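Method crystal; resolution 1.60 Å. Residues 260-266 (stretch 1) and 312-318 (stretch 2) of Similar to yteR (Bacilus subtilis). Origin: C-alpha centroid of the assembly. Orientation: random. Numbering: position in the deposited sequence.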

# COMPACT_ATOMS: atom_id res chain seq x y z
N ASN A 260 -19.18 -5.60 -10.93
CA ASN A 260 -18.09 -4.71 -10.53
C ASN A 260 -18.65 -3.69 -9.55
O ASN A 260 -19.87 -3.48 -9.51
CB ASN A 260 -17.50 -4.00 -11.74
CG ASN A 260 -16.03 -3.62 -11.57
OD1 ASN A 260 -15.46 -3.70 -10.48
ND2 ASN A 260 -15.41 -3.20 -12.67
N TYR A 261 -17.77 -3.06 -8.78
CA TYR A 261 -18.20 -2.14 -7.73
C TYR A 261 -17.10 -1.14 -7.43
O TYR A 261 -15.91 -1.44 -7.60
CB TYR A 261 -18.59 -2.91 -6.46
CG TYR A 261 -17.48 -3.70 -5.81
CD1 TYR A 261 -17.16 -4.99 -6.24
CD2 TYR A 261 -16.78 -3.18 -4.73
CE1 TYR A 261 -16.18 -5.71 -5.61
CE2 TYR A 261 -15.80 -3.88 -4.10
CZ TYR A 261 -15.49 -5.16 -4.54
OH TYR A 261 -14.50 -5.86 -3.92
N LEU A 262 -17.51 0.04 -6.98
CA LEU A 262 -16.59 1.06 -6.52
C LEU A 262 -15.99 0.58 -5.22
O LEU A 262 -16.71 0.23 -4.28
CB LEU A 262 -17.34 2.40 -6.33
CG LEU A 262 -18.05 2.93 -7.57
CD1 LEU A 262 -18.87 4.15 -7.23
CD2 LEU A 262 -17.05 3.26 -8.67
N GLU A 263 -14.65 0.55 -5.15
CA GLU A 263 -13.96 -0.10 -4.04
C GLU A 263 -13.10 0.89 -3.27
O GLU A 263 -12.36 1.70 -3.85
CB GLU A 263 -13.16 -1.30 -4.57
CG GLU A 263 -12.65 -2.25 -3.50
CD GLU A 263 -11.40 -1.76 -2.79
OE1 GLU A 263 -10.55 -1.15 -3.46
OE2 GLU A 263 -11.23 -2.02 -1.56
N ALA A 264 -13.21 0.84 -1.95
CA ALA A 264 -12.72 1.92 -1.10
C ALA A 264 -11.23 1.94 -0.87
O ALA A 264 -10.62 3.02 -0.75
CB ALA A 264 -13.44 1.87 0.25
N SER A 265 -10.61 0.77 -0.73
CA SER A 265 -9.20 0.76 -0.39
C SER A 265 -8.34 1.23 -1.57
O SER A 265 -7.51 2.12 -1.40
CB SER A 265 -8.75 -0.59 0.16
OG SER A 265 -8.70 -1.59 -0.83
N GLY A 266 -8.56 0.68 -2.75
CA GLY A 266 -7.85 1.14 -3.93
C GLY A 266 -8.12 2.62 -4.20
O GLY A 266 -7.19 3.38 -4.47
N ASN A 312 -18.02 4.71 9.90
CA ASN A 312 -17.60 3.48 9.24
C ASN A 312 -17.06 3.76 7.86
O ASN A 312 -17.55 4.64 7.16
CB ASN A 312 -18.77 2.52 9.04
CG ASN A 312 -19.30 1.94 10.32
OD1 ASN A 312 -18.64 1.96 11.37
ND2 ASN A 312 -20.51 1.42 10.24
N LEU A 313 -16.04 3.01 7.47
CA LEU A 313 -15.60 2.99 6.08
C LEU A 313 -16.10 1.70 5.45
O LEU A 313 -15.78 0.61 5.89
CB LEU A 313 -14.09 3.06 5.99
CG LEU A 313 -13.49 3.09 4.57
CD1 LEU A 313 -13.82 4.37 3.85
CD2 LEU A 313 -11.98 2.91 4.63
N ASN A 314 -16.89 1.84 4.39
CA ASN A 314 -17.52 0.70 3.74
C ASN A 314 -16.89 0.37 2.39
O ASN A 314 -16.16 1.18 1.83
CB ASN A 314 -18.99 1.06 3.50
CG ASN A 314 -19.76 1.37 4.78
OD1 ASN A 314 -20.23 2.50 5.01
ND2 ASN A 314 -19.96 0.37 5.58
N LYS A 315 -17.25 -0.80 1.86
CA LYS A 315 -16.97 -1.23 0.49
C LYS A 315 -15.50 -1.51 0.24
O LYS A 315 -14.94 -1.15 -0.81
CB LYS A 315 -17.50 -0.23 -0.54
CG LYS A 315 -18.92 0.30 -0.26
CD LYS A 315 -19.95 -0.83 -0.17
CE LYS A 315 -21.34 -0.25 0.07
NZ LYS A 315 -22.40 -1.30 0.13
N ILE A 316 -14.90 -2.24 1.18
CA ILE A 316 -13.49 -2.59 1.08
C ILE A 316 -13.35 -4.05 0.68
O ILE A 316 -13.93 -4.93 1.29
CB ILE A 316 -12.79 -2.36 2.42
CG1 ILE A 316 -12.98 -0.92 2.92
CG2 ILE A 316 -11.34 -2.76 2.32
CD1 ILE A 316 -12.77 -0.80 4.40
N CYS A 317 -12.57 -4.32 -0.36
CA CYS A 317 -12.30 -5.71 -0.73
C CYS A 317 -11.46 -6.33 0.38
O CYS A 317 -10.36 -5.86 0.64
CB CYS A 317 -11.54 -5.77 -2.05
SG CYS A 317 -11.06 -7.49 -2.45
N TYR A 318 -11.94 -7.38 1.02
CA TYR A 318 -11.23 -7.91 2.19
C TYR A 318 -9.83 -8.46 1.84
O TYR A 318 -8.86 -8.25 2.58
CB TYR A 318 -12.07 -8.97 2.90
CG TYR A 318 -11.35 -9.64 4.05
CD1 TYR A 318 -10.89 -8.91 5.14
CD2 TYR A 318 -11.11 -11.01 4.02
CE1 TYR A 318 -10.22 -9.54 6.17
CE2 TYR A 318 -10.46 -11.64 5.05
CZ TYR A 318 -10.01 -10.90 6.12
OH TYR A 318 -9.34 -11.53 7.15

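The contact is a small, mainly polar junction in which the start of a helix is fastened to a strand and the loop before it by two hydrogen bonds, with a modest apolar patch packed beside them. The two stretches bury 310 Å² between them. Their end-to-end directions are 109° apart, and the CA atoms nearest each other, those of Ala 264 and Ile 316, are 5.1 Å apart.

Glu 263 is the centre of the polar network. It occupies the N-cap position, and its carboxylate accepts from the free backbone amides of the first helical turn: Gly 266 N donates to Glu 263 OE1 at 2.8 Å and Ser 265 N to Glu 263 OE2 at 3.0 Å. The hydroxyl Ser 265 OG also donates to Glu 263 OE2, at 2.7 Å. That same oxygen reaches across the interface, where Cys 317 N donates to Glu 263 OE2 at 2.9 Å with a nearly linear angle of 169°. One carboxylate thus caps the helix and holds the strand at once.

The second cross-link is purely backbone: Ala 264 N donates to Lys 315 O at 2.9 Å and 162°. Lys 315 O also receives a CA-H...O contact from Glu 263 CA, at 3.5 Å. CA-to-CB of Lys 315 points toward the other stretch, but the end of the side chain leads away; the polar link is made by its backbone carbonyl.

Ala 264 is the most extensively covered residue. Its methyl group lies 3.9 Å from Ile 316 CG1 (measured from Ala 264 CB) and packs more loosely against Leu 313, with Ala 264 CB to Leu 313 CD1 at 4.4 Å. The methyl also sits close to the backbone, Ala 264 CB being 3.2 Å from Asn 314 O. Tyr 261 OH approaches Cys 317 CB at 3.5 Å, a van der Waals contact.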